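Local coordinates for protein FdhC (Acinetobacter nosocomialis, PDB 5KTC) that probably transfers a 3-hydroxybutanoyl group from coenzyme A to the amino group of a dTDP-linked amino sugar, as a GNAT-superfamily sugar N-acyltransferase, at residues N56-N59 / E63-F66; V80-F85 / S121-E126. All blocks are in the same frame, centred on the assembly; numbering follows the deposited sequence.

Contact 1 of 2, residues N56-N59 / E63-F66. With FUH ([[(2~{R},3~{S},5~{R})-5-[5-methyl-2,4-bis(oxidanylidene)pyrimidin-1-yl]-3-oxidanyl-oxolan-2-yl]methoxy-oxidanyl-phosphoryl] [(2~{R},3~{R},4~{S},5~{R},6~{R})-6-methyl-3,5-bis(oxidanyl)-4-[[(3~{R})-3-oxidanylbutanoyl]amino]oxan-2-yl] hydrogen phosphate), chain C.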
ATOM      1  N   ASN A  56     -16.913  -1.476  -8.910  1.00 27.74           N
ATOM      2  CA  ASN A  56     -17.092  -2.173 -10.182  1.00 27.82           C
ATOM      3  C   ASN A  56     -15.798  -2.718 -10.688  1.00 25.65           C
ATOM      4  O   ASN A  56     -15.750  -3.854 -11.164  1.00 29.81           O
ATOM      5  CB  ASN A  56     -17.648  -1.266 -11.269  1.00 26.82           C
ATOM      6  CG  ASN A  56     -19.026  -0.730 -10.957  1.00 29.48           C
ATOM      7  OD1 ASN A  56     -19.832  -1.340 -10.228  1.00 31.81           O
ATOM      8  ND2 ASN A  56     -19.306   0.455 -11.508  1.00 30.76           N
ATOM      9  N   ARG A  57     -14.741  -1.911 -10.594  1.00 22.93           N
ATOM     10  CA  ARG A  57     -13.400  -2.342 -10.981  1.00 20.35           C
ATOM     11  C   ARG A  57     -12.942  -3.513 -10.105  1.00 20.67           C
ATOM     12  O   ARG A  57     -12.397  -4.495 -10.610  1.00 20.86           O
ATOM     13  CB  ARG A  57     -12.432  -1.162 -10.947  1.00 21.33           C
ATOM     14  CG  ARG A  57     -12.764  -0.074 -11.919  1.00 20.52           C
ATOM     15  CD  ARG A  57     -11.616   0.862 -12.280  1.00 21.85           C
ATOM     16  NE  ARG A  57     -11.147   1.661 -11.139  1.00 21.07           N
ATOM     17  CZ  ARG A  57     -11.817   2.637 -10.537  1.00 21.67           C
ATOM     18  NH1 ARG A  57     -13.050   2.993 -10.921  1.00 21.24           N
ATOM     19  NH2 ARG A  57     -11.274   3.241  -9.477  1.00 21.50           N
ATOM     20  N   GLU A  58     -13.266  -3.433  -8.815  1.00 21.96           N
ATOM     21  CA  GLU A  58     -12.905  -4.497  -7.856  1.00 20.62           C
ATOM     22  C   GLU A  58     -13.666  -5.792  -8.222  1.00 23.69           C
ATOM     23  O   GLU A  58     -13.067  -6.843  -8.298  1.00 21.31           O
ATOM     24  CB  GLU A  58     -13.238  -4.090  -6.439  1.00 18.49           C
ATOM     25  CG  GLU A  58     -12.727  -5.042  -5.367  1.00 19.79           C
ATOM     26  CD  GLU A  58     -13.466  -4.888  -4.034  1.00 18.59           C
ATOM     27  OE1 GLU A  58     -14.249  -5.795  -3.678  1.00 20.97           O
ATOM     28  OE2 GLU A  58     -13.308  -3.870  -3.303  1.00 16.33           O
ATOM     29  N   ASN A  59     -14.960  -5.661  -8.487  1.00 26.17           N
ATOM     30  CA  ASN A  59     -15.805  -6.796  -8.900  1.00 30.58           C
ATOM     31  C   ASN A  59     -15.237  -7.521 -10.108  1.00 31.95           C
ATOM     32  O   ASN A  59     -15.391  -8.730 -10.223  1.00 35.65           O
ATOM     33  CB  ASN A  59     -17.255  -6.355  -9.186  1.00 33.58           C
ATOM     34  CG  ASN A  59     -18.005  -5.890  -7.933  1.00 39.14           C
ATOM     35  OD1 ASN A  59     -18.988  -5.138  -8.017  1.00 45.87           O
ATOM     36  ND2 ASN A  59     -17.539  -6.312  -6.775  1.00 38.45           N
ATOM     37  N   GLU A  63      -8.779  -3.954  -9.613  1.00 16.67           N
ATOM     38  CA  GLU A  63      -8.333  -2.945  -8.623  1.00 16.37           C
ATOM     39  C   GLU A  63      -8.749  -3.372  -7.247  1.00 15.66           C
ATOM     40  O   GLU A  63      -9.885  -3.815  -7.079  1.00 16.70           O
ATOM     41  CB  GLU A  63      -8.951  -1.570  -8.908  1.00 16.71           C
ATOM     42  CG  GLU A  63      -8.300  -0.401  -8.190  1.00 16.20           C
ATOM     43  CD  GLU A  63      -8.616   0.956  -8.810  1.00 17.75           C
ATOM     44  OE1 GLU A  63      -8.813   1.951  -8.087  1.00 15.72           O
ATOM     45  OE2 GLU A  63      -8.571   1.051 -10.050  1.00 20.65           O
ATOM     46  N   TYR A  64      -7.844  -3.227  -6.264  1.00 13.36           N
ATOM     47  CA  TYR A  64      -8.099  -3.527  -4.883  1.00 13.04           C
ATOM     48  C   TYR A  64      -7.589  -2.418  -4.019  1.00 12.19           C
ATOM     49  O   TYR A  64      -6.397  -2.088  -4.074  1.00 11.95           O
ATOM     50  CB  TYR A  64      -7.416  -4.843  -4.501  1.00 14.11           C
ATOM     51  CG  TYR A  64      -7.909  -5.986  -5.331  1.00 15.46           C
ATOM     52  CD1 TYR A  64      -9.183  -6.537  -5.111  1.00 17.51           C
ATOM     53  CD2 TYR A  64      -7.179  -6.479  -6.393  1.00 15.77           C
ATOM     54  CE1 TYR A  64      -9.664  -7.559  -5.928  1.00 18.92           C
ATOM     55  CE2 TYR A  64      -7.664  -7.530  -7.196  1.00 18.70           C
ATOM     56  CZ  TYR A  64      -8.917  -8.051  -6.960  1.00 18.74           C
ATOM     57  OH  TYR A  64      -9.435  -9.076  -7.743  1.00 24.20           O
ATOM     58  N   TYR A  65      -8.476  -1.837  -3.241  1.00 11.12           N
ATOM     59  CA  TYR A  65      -8.231  -0.620  -2.460  1.00 10.64           C
ATOM     60  C   TYR A  65      -8.572  -0.932  -1.024  1.00 10.73           C
ATOM     61  O   TYR A  65      -9.635  -1.502  -0.784  1.00 11.54           O
ATOM     62  CB  TYR A  65      -9.165   0.454  -2.962  1.00 10.35           C
ATOM     63  CG  TYR A  65      -9.004   1.852  -2.515  1.00 10.36           C
ATOM     64  CD1 TYR A  65      -7.885   2.312  -1.857  1.00 10.58           C
ATOM     65  CD2 TYR A  65     -10.000   2.773  -2.811  1.00 11.54           C
ATOM     66  CE1 TYR A  65      -7.764   3.657  -1.505  1.00 10.82           C
ATOM     67  CE2 TYR A  65      -9.892   4.118  -2.467  1.00 11.23           C
ATOM     68  CZ  TYR A  65      -8.769   4.560  -1.812  1.00 11.19           C
ATOM     69  OH  TYR A  65      -8.638   5.931  -1.431  1.00 11.60           O
ATOM     70  N   PHE A  66      -7.662  -0.632  -0.103  1.00 10.61           N
ATOM     71  CA  PHE A  66      -7.751  -1.021   1.300  1.00 10.72           C
ATOM     72  C   PHE A  66      -7.655   0.147   2.269  1.00 10.94           C
ATOM     73  O   PHE A  66      -6.928   1.105   2.035  1.00 11.76           O
ATOM     74  CB  PHE A  66      -6.628  -2.011   1.676  1.00 10.61           C
ATOM     75  CG  PHE A  66      -6.612  -3.270   0.839  1.00  9.90           C
ATOM     76  CD1 PHE A  66      -5.978  -3.290  -0.364  1.00 10.31           C
ATOM     77  CD2 PHE A  66      -7.184  -4.426   1.301  1.00 10.53           C
ATOM     78  CE1 PHE A  66      -5.951  -4.404  -1.168  1.00 11.00           C
ATOM     79  CE2 PHE A  66      -7.195  -5.568   0.533  1.00 10.01           C
ATOM     80  CZ  PHE A  66      -6.560  -5.578  -0.715  1.00 10.95           C
TER
HETATM   81  O1  FUH C 202       1.501   6.176  -3.458  1.00 12.43           O
HETATM   82  C1  FUH C 202       2.262   6.110  -4.417  1.00 13.14           C
HETATM   83  C2  FUH C 202       3.324   5.067  -4.543  1.00 12.66           C
HETATM   84  C3  FUH C 202       3.743   4.508  -3.208  1.00 13.48           C
HETATM   85  O2  FUH C 202       4.847   5.259  -2.643  1.00 13.17           O
HETATM   86  C4  FUH C 202       4.235   3.090  -3.355  1.00 13.75           C
HETATM   87  N1  FUH C 202       2.170   6.987  -5.495  1.00 13.50           N
HETATM   88  C5  FUH C 202       0.980   7.829  -5.658  1.00 13.92           C
HETATM   89  C6  FUH C 202       1.362   9.279  -6.008  1.00 15.28           C
HETATM   90  O3  FUH C 202       2.134   9.234  -7.132  1.00 18.96           O
HETATM   91  C7  FUH C 202       0.183  10.146  -6.383  1.00 15.92           C
HETATM   92  C8  FUH C 202       0.559  11.507  -7.015  1.00 17.19           C
HETATM   93  O4  FUH C 202      -0.652   9.472  -7.341  1.00 15.76           O
HETATM   94  C9  FUH C 202       0.105   7.255  -6.757  1.00 13.56           C
HETATM   95  O5  FUH C 202      -0.453   5.983  -6.391  1.00 13.47           O
HETATM   96  C10 FUH C 202      -1.055   8.138  -6.987  1.00 14.50           C
HETATM   97  O6  FUH C 202      -1.812   8.162  -5.787  1.00 13.15           O
HETATM   98  P1  FUH C 202      -3.265   8.751  -5.728  1.00 12.94           P
HETATM   99  O7  FUH C 202      -3.277  10.229  -5.599  1.00 12.74           O
HETATM  100  O8  FUH C 202      -3.873   8.082  -4.495  1.00 13.19           O
HETATM  101  O9  FUH C 202      -4.176   8.156  -6.889  1.00 15.52           O
HETATM  102  P2  FUH C 202      -4.371   8.580  -8.420  1.00 14.82           P
HETATM  103  O10 FUH C 202      -4.201   7.345  -9.235  1.00 15.82           O
HETATM  104  O11 FUH C 202      -3.344   9.668  -8.708  1.00 16.61           O
HETATM  105  O12 FUH C 202      -5.861   9.070  -8.348  1.00 15.70           O
HETATM  106  C11 FUH C 202      -6.666   9.079  -9.530  1.00 17.17           C
HETATM  107  C12 FUH C 202      -7.702  10.164  -9.381  1.00 17.01           C
HETATM  108  C13 FUH C 202      -7.133  11.504  -8.871  1.00 19.62           C
HETATM  109  O13 FUH C 202      -7.819  12.632  -9.442  1.00 19.23           O
HETATM  110  C14 FUH C 202      -7.462  11.528  -7.385  1.00 17.73           C
HETATM  111  C15 FUH C 202      -8.748  10.739  -7.358  1.00 17.28           C
HETATM  112  O14 FUH C 202      -8.692   9.762  -8.429  1.00 16.92           O
HETATM  113  N2  FUH C 202      -8.988   9.902  -6.163  1.00 17.84           N
HETATM  114  C16 FUH C 202      -8.186   8.838  -5.877  1.00 18.06           C
HETATM  115  C17 FUH C 202      -8.469   8.022  -4.780  1.00 18.27           C
HETATM  116  C18 FUH C 202      -7.617   6.820  -4.432  1.00 18.23           C
HETATM  117  C19 FUH C 202      -9.596   8.377  -3.976  1.00 17.14           C
HETATM  118  O15 FUH C 202      -9.926   7.615  -2.978  1.00 15.24           O
HETATM  119  N3  FUH C 202     -10.369   9.429  -4.281  1.00 15.91           N
HETATM  120  C20 FUH C 202     -10.083  10.139  -5.378  1.00 17.78           C
HETATM  121  O16 FUH C 202     -10.833  11.190  -5.658  1.00 17.96           O
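Arg57 and Glu63 form a two-pronged salt bridge, their side chains running side by side in the same direction. The guanidinium approaches side-on: NE donates almost straight to Glu63 OE2 over 2.9 Å, with an N-H...O angle of 178°, and Arg57 NH2 reaches Glu63 OE1 at 3.1 Å. OE2 lies in the guanidinium plane, yet both oxygens are met from above the plane of the carboxylate, and the two flat groups are inclined at 58°. A bend at chi3 of Arg57 (-65°) turns its nitrogens toward the acid, whereas Glu63 reaches out on an extended chain. OE1 has a second cationic partner in Arg81, which pins the carboxylate between two arginines.

Closer to the backbone, the contact rests on carbon atoms. Glu58 CA lies 3.2 Å from Glu63 O in a CA-H...O contact; this buried carbonyl has no hydrogen-bonding partner in the model. Glu58 CG packs obliquely against the Tyr64 ring, 3.9 Å from CD1, while the acid end of Glu58 is bridged to Lys55.

Tyr65 serves the ligand instead. Its OH donates a 2.6 Å hydrogen bond to O15 of FUH, a carbonyl oxygen of the thymine base, which lies at the edge of the phenol ring. The methyl C18 of the base is also close.

The pairing fastens the last turn of helix 44-59 to strand 63-70 across a three-residue connection. Trp50, on the same helix, makes a cation-pi contact with Arg57, and the strand is flanked in the sheet by strands 11-15 and 75-86.

Contact 2 of 2, residues V80-F85 / S121-E126. With FUH ([[(2~{R},3~{S},5~{R})-5-[5-methyl-2,4-bis(oxidanylidene)pyrimidin-1-yl]-3-oxidanyl-oxolan-2-yl]methoxy-oxidanyl-phosphoryl] [(2~{R},3~{R},4~{S},5~{R},6~{R})-6-methyl-3,5-bis(oxidanyl)-4-[[(3~{R})-3-oxidanylbutanoyl]amino]oxan-2-yl] hydrogen phosphate), chain C.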
ATOM      1  N   VAL A  80      -4.292   2.195   1.126  1.00 10.18           N
ATOM      2  CA  VAL A  80      -3.322   1.749   0.116  1.00 10.20           C
ATOM      3  C   VAL A  80      -4.052   1.054  -0.985  1.00  9.98           C
ATOM      4  O   VAL A  80      -5.143   0.500  -0.747  1.00 11.03           O
ATOM      5  CB  VAL A  80      -2.184   0.868   0.731  1.00  9.61           C
ATOM      6  CG1 VAL A  80      -2.726  -0.504   1.152  1.00  9.49           C
ATOM      7  CG2 VAL A  80      -1.001   0.744  -0.231  1.00  9.80           C
ATOM      8  N   ARG A  81      -3.486   1.084  -2.167  1.00  9.18           N
ATOM      9  CA  ARG A  81      -4.210   0.551  -3.383  1.00 10.54           C
ATOM     10  C   ARG A  81      -3.312  -0.168  -4.347  1.00 10.55           C
ATOM     11  O   ARG A  81      -2.197   0.273  -4.598  1.00 10.63           O
ATOM     12  CB  ARG A  81      -4.860   1.726  -4.100  1.00 11.06           C
ATOM     13  CG  ARG A  81      -5.888   1.420  -5.174  1.00 12.51           C
ATOM     14  CD  ARG A  81      -6.766   2.652  -5.500  1.00 14.37           C
ATOM     15  NE  ARG A  81      -5.957   3.731  -6.029  1.00 16.02           N
ATOM     16  CZ  ARG A  81      -5.892   4.259  -7.269  1.00 16.82           C
ATOM     17  NH1 ARG A  81      -6.681   3.923  -8.286  1.00 16.59           N
ATOM     18  NH2 ARG A  81      -4.997   5.211  -7.460  1.00 16.48           N
ATOM     19  N   LEU A  82      -3.840  -1.262  -4.924  1.00 10.34           N
ATOM     20  CA  LEU A  82      -3.300  -1.968  -6.050  1.00 10.74           C
ATOM     21  C   LEU A  82      -4.175  -1.746  -7.256  1.00 11.85           C
ATOM     22  O   LEU A  82      -5.383  -1.869  -7.173  1.00 13.32           O
ATOM     23  CB  LEU A  82      -3.240  -3.469  -5.838  1.00 11.71           C
ATOM     24  CG  LEU A  82      -2.214  -3.911  -4.803  1.00 11.15           C
ATOM     25  CD1 LEU A  82      -2.623  -3.490  -3.397  1.00 12.11           C
ATOM     26  CD2 LEU A  82      -2.093  -5.392  -4.917  1.00 11.70           C
ATOM     27  N   TYR A  83      -3.566  -1.357  -8.364  1.00 13.49           N
ATOM     28  CA  TYR A  83      -4.338  -0.856  -9.517  1.00 14.42           C
ATOM     29  C   TYR A  83      -3.483  -0.967 -10.811  1.00 14.01           C
ATOM     30  O   TYR A  83      -2.259  -1.233 -10.789  1.00 13.78           O
ATOM     31  CB  TYR A  83      -4.827   0.608  -9.192  1.00 14.16           C
ATOM     32  CG  TYR A  83      -3.733   1.679  -9.118  1.00 13.73           C
ATOM     33  CD1 TYR A  83      -2.896   1.779  -8.032  1.00 12.95           C
ATOM     34  CD2 TYR A  83      -3.558   2.648 -10.170  1.00 12.65           C
ATOM     35  CE1 TYR A  83      -1.918   2.763  -7.971  1.00 14.18           C
ATOM     36  CE2 TYR A  83      -2.605   3.654 -10.098  1.00 12.70           C
ATOM     37  CZ  TYR A  83      -1.752   3.709  -9.015  1.00 12.86           C
ATOM     38  OH  TYR A  83      -0.809   4.708  -8.874  1.00 12.67           O
ATOM     39  N   ASP A  84      -4.156  -0.796 -11.954  1.00 14.41           N
ATOM     40  CA  ASP A  84      -3.524  -0.647 -13.251  1.00 13.49           C
ATOM     41  C   ASP A  84      -2.664  -1.841 -13.612  1.00 13.64           C
ATOM     42  O   ASP A  84      -1.428  -1.759 -13.646  1.00 14.41           O
ATOM     43  CB  ASP A  84      -2.700   0.647 -13.272  1.00 14.12           C
ATOM     44  CG  ASP A  84      -2.258   1.074 -14.685  1.00 14.05           C
ATOM     45  OD1 ASP A  84      -2.791   0.527 -15.672  1.00 17.39           O
ATOM     46  OD2 ASP A  84      -1.421   2.012 -14.757  1.00 12.91           O
ATOM     47  N   PHE A  85      -3.359  -2.958 -13.803  1.00 16.36           N
ATOM     48  CA  PHE A  85      -2.777  -4.279 -14.042  1.00 17.31           C
ATOM     49  C   PHE A  85      -2.441  -4.525 -15.521  1.00 19.98           C
ATOM     50  O   PHE A  85      -3.258  -4.210 -16.373  1.00 22.54           O
ATOM     51  CB  PHE A  85      -3.799  -5.324 -13.610  1.00 18.60           C
ATOM     52  CG  PHE A  85      -4.223  -5.241 -12.132  1.00 17.65           C
ATOM     53  CD1 PHE A  85      -3.510  -4.521 -11.194  1.00 19.33           C
ATOM     54  CD2 PHE A  85      -5.304  -5.932 -11.709  1.00 17.64           C
ATOM     55  CE1 PHE A  85      -3.895  -4.508  -9.847  1.00 19.50           C
ATOM     56  CE2 PHE A  85      -5.718  -5.943 -10.381  1.00 18.60           C
ATOM     57  CZ  PHE A  85      -5.020  -5.206  -9.445  1.00 18.16           C
ATOM     58  N   SER A 121       1.641 -13.020  -4.072  1.00 23.32           N
ATOM     59  CA  SER A 121       1.127 -14.339  -3.749  1.00 25.33           C
ATOM     60  C   SER A 121      -0.441 -14.443  -3.879  1.00 23.51           C
ATOM     61  O   SER A 121      -0.906 -15.307  -4.603  1.00 26.03           O
ATOM     62  CB  SER A 121       1.749 -14.841  -2.475  1.00 27.30           C
ATOM     63  OG  SER A 121       0.922 -14.464  -1.438  1.00 36.86           O
ATOM     64  N   THR A 122      -1.233 -13.566  -3.276  1.00 20.24           N
ATOM     65  CA  THR A 122      -2.710 -13.675  -3.406  1.00 21.50           C
ATOM     66  C   THR A 122      -3.140 -13.482  -4.875  1.00 23.40           C
ATOM     67  O   THR A 122      -4.013 -14.177  -5.359  1.00 24.29           O
ATOM     68  CB  THR A 122      -3.499 -12.740  -2.471  1.00 21.43           C
ATOM     69  OG1 THR A 122      -3.086 -12.887  -1.109  1.00 20.67           O
ATOM     70  CG2 THR A 122      -5.010 -12.988  -2.531  1.00 23.09           C
ATOM     71  N   LEU A 123      -2.494 -12.603  -5.641  1.00 22.81           N
ATOM     72  CA  LEU A 123      -2.930 -12.362  -6.996  1.00 20.81           C
ATOM     73  C   LEU A 123      -2.034 -12.868  -8.084  1.00 20.98           C
ATOM     74  O   LEU A 123      -2.351 -12.668  -9.236  1.00 23.45           O
ATOM     75  CB  LEU A 123      -3.166 -10.832  -7.155  1.00 20.72           C
ATOM     76  CG  LEU A 123      -4.252 -10.240  -6.295  1.00 20.28           C
ATOM     77  CD1 LEU A 123      -4.220  -8.729  -6.394  1.00 19.68           C
ATOM     78  CD2 LEU A 123      -5.611 -10.755  -6.643  1.00 22.63           C
ATOM     79  N   GLY A 124      -0.896 -13.478  -7.790  1.00 19.09           N
ATOM     80  CA  GLY A 124      -0.082 -14.045  -8.854  1.00 19.60           C
ATOM     81  C   GLY A 124       0.607 -13.129  -9.844  1.00 19.95           C
ATOM     82  O   GLY A 124       0.895 -13.538 -10.945  1.00 21.97           O
ATOM     83  N   PHE A 125       0.907 -11.871  -9.479  1.00 19.02           N
ATOM     84  CA  PHE A 125       1.683 -11.005 -10.408  1.00 17.26           C
ATOM     85  C   PHE A 125       3.142 -11.365 -10.370  1.00 17.47           C
ATOM     86  O   PHE A 125       3.593 -12.019  -9.423  1.00 16.88           O
ATOM     87  CB  PHE A 125       1.505  -9.517 -10.048  1.00 16.28           C
ATOM     88  CG  PHE A 125       0.150  -8.994 -10.387  1.00 16.14           C
ATOM     89  CD1 PHE A 125      -0.112  -8.522 -11.643  1.00 17.75           C
ATOM     90  CD2 PHE A 125      -0.833  -8.967  -9.478  1.00 16.36           C
ATOM     91  CE1 PHE A 125      -1.364  -8.059 -11.987  1.00 17.73           C
ATOM     92  CE2 PHE A 125      -2.085  -8.466  -9.775  1.00 18.41           C
ATOM     93  CZ  PHE A 125      -2.346  -7.999 -11.034  1.00 18.20           C
ATOM     94  N   GLU A 126       3.887 -10.874 -11.345  1.00 17.20           N
ATOM     95  CA  GLU A 126       5.331 -11.025 -11.390  1.00 20.66           C
ATOM     96  C   GLU A 126       6.151  -9.800 -11.056  1.00 18.97           C
ATOM     97  O   GLU A 126       7.278  -9.932 -10.603  1.00 18.14           O
ATOM     98  CB  GLU A 126       5.760 -11.545 -12.771  1.00 24.89           C
ATOM     99  CG  GLU A 126       5.445 -13.030 -13.008  1.00 30.10           C
ATOM    100  CD  GLU A 126       6.086 -13.986 -11.991  1.00 35.52           C
ATOM    101  OE1 GLU A 126       5.323 -14.752 -11.323  1.00 39.31           O
ATOM    102  OE2 GLU A 126       7.346 -13.973 -11.850  1.00 42.27           O
TER
HETATM  103  O1  FUH C 202       1.501   6.176  -3.458  1.00 12.43           O
HETATM  104  C1  FUH C 202       2.262   6.110  -4.417  1.00 13.14           C
HETATM  105  C2  FUH C 202       3.324   5.067  -4.543  1.00 12.66           C
HETATM  106  C3  FUH C 202       3.743   4.508  -3.208  1.00 13.48           C
HETATM  107  O2  FUH C 202       4.847   5.259  -2.643  1.00 13.17           O
HETATM  108  C4  FUH C 202       4.235   3.090  -3.355  1.00 13.75           C
HETATM  109  N1  FUH C 202       2.170   6.987  -5.495  1.00 13.50           N
HETATM  110  C5  FUH C 202       0.980   7.829  -5.658  1.00 13.92           C
HETATM  111  C6  FUH C 202       1.362   9.279  -6.008  1.00 15.28           C
HETATM  112  O3  FUH C 202       2.134   9.234  -7.132  1.00 18.96           O
HETATM  113  C7  FUH C 202       0.183  10.146  -6.383  1.00 15.92           C
HETATM  114  C8  FUH C 202       0.559  11.507  -7.015  1.00 17.19           C
HETATM  115  O4  FUH C 202      -0.652   9.472  -7.341  1.00 15.76           O
HETATM  116  C9  FUH C 202       0.105   7.255  -6.757  1.00 13.56           C
HETATM  117  O5  FUH C 202      -0.453   5.983  -6.391  1.00 13.47           O
HETATM  118  C10 FUH C 202      -1.055   8.138  -6.987  1.00 14.50           C
HETATM  119  O6  FUH C 202      -1.812   8.162  -5.787  1.00 13.15           O
HETATM  120  P1  FUH C 202      -3.265   8.751  -5.728  1.00 12.94           P
HETATM  121  O7  FUH C 202      -3.277  10.229  -5.599  1.00 12.74           O
HETATM  122  O8  FUH C 202      -3.873   8.082  -4.495  1.00 13.19           O
HETATM  123  O9  FUH C 202      -4.176   8.156  -6.889  1.00 15.52           O
HETATM  124  P2  FUH C 202      -4.371   8.580  -8.420  1.00 14.82           P
HETATM  125  O10 FUH C 202      -4.201   7.345  -9.235  1.00 15.82           O
HETATM  126  O11 FUH C 202      -3.344   9.668  -8.708  1.00 16.61           O
HETATM  127  O12 FUH C 202      -5.861   9.070  -8.348  1.00 15.70           O
HETATM  128  C11 FUH C 202      -6.666   9.079  -9.530  1.00 17.17           C
HETATM  129  C12 FUH C 202      -7.702  10.164  -9.381  1.00 17.01           C
HETATM  130  C13 FUH C 202      -7.133  11.504  -8.871  1.00 19.62           C
HETATM  131  O13 FUH C 202      -7.819  12.632  -9.442  1.00 19.23           O
HETATM  132  C14 FUH C 202      -7.462  11.528  -7.385  1.00 17.73           C
HETATM  133  C15 FUH C 202      -8.748  10.739  -7.358  1.00 17.28           C
HETATM  134  O14 FUH C 202      -8.692   9.762  -8.429  1.00 16.92           O
HETATM  135  N2  FUH C 202      -8.988   9.902  -6.163  1.00 17.84           N
HETATM  136  C16 FUH C 202      -8.186   8.838  -5.877  1.00 18.06           C
HETATM  137  C17 FUH C 202      -8.469   8.022  -4.780  1.00 18.27           C
HETATM  138  C18 FUH C 202      -7.617   6.820  -4.432  1.00 18.23           C
HETATM  139  C19 FUH C 202      -9.596   8.377  -3.976  1.00 17.14           C
HETATM  140  O15 FUH C 202      -9.926   7.615  -2.978  1.00 15.24           O
HETATM  141  N3  FUH C 202     -10.369   9.429  -4.281  1.00 15.91           N
HETATM  142  C20 FUH C 202     -10.083  10.139  -5.378  1.00 17.78           C
HETATM  143  O16 FUH C 202     -10.833  11.190  -5.658  1.00 17.96           O
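Phe85 presents a ring face to the edge of Phe125, and every atom of its side chain comes close to the same atom, Phe125 CZ. At the root, Phe85 CB lies 4.0 Å from that CZ and equally near Phe125 CE1. The approach tightens at Phe85 CG, 3.5 Å from Phe125 CZ. Phe85 CD1 and Phe85 CD2 each follow at 3.7 Å from Phe125 CZ. Beyond them Phe85 CE1 and CE2 are slightly farther, and Phe85 CZ at the tip is 4.2 Å from Phe125 CZ. The intruding CZ thus sits over the ring but displaced toward the CB end. Centroids are 4.8 Å apart and the planes inclined at 59°, an edge-to-face pair. With Phe85 CG anti to the carbonyl carbon (chi1 -59°), the ring is directed at the partner segment.

Phe125 follows the end of helix 107-122, where Gly124, with positive phi, is the first residue to depart from helical backbone angles before the chain enters strand 127-133. The helix is the link in a beta-alpha-beta crossover between the parallel strands 91-99 and 127-133, an element of the GNAT fold. Phe92, on the first of these strands, touches Phe85, Leu82 and Phe125. Beside the aromatic pair, Leu82 CD2 meets Leu123 CD1 in apolar packing.

Residues alternating with Leu82 on strand 75-86 hold the ligand. Arg81 NH2 hydrogen-bonds O10 of FUH, an oxygen of the phosphate joined to the deoxyribose, at 2.9 Å, and the same NH2 lies above the centre of the Tyr83 ring. Ser96 takes the NE of Arg81. Tyr83 OH and O5, a hydroxyl of the sugar product, share a 2.8 Å hydrogen bond.

In the fold
The two contacts follow one another in sequence, 56-66 first and 80-126 after it, with centres about 11 Å apart. They meet directly in the mixed sheet, where strands 63-70 and 75-86 are antiparallel neighbours joined by probable backbone hydrogen bonds: Tyr64 O to Leu82 N, and Phe66 N to Val80 O. Contact 1 brings in helix 44-59, contact 2 the turn that follows helix 107-122, both part of the GNAT domain. Each also touches FUH, contact 1 at the thymine and contact 2 at the phosphate and the acylated sugar. The adjacent strands therefore grip the nucleotide-sugar product at successive points along its length, while Glu63 and Tyr64 meet the end of helix 44-59, and Leu82 and Phe85 that turn.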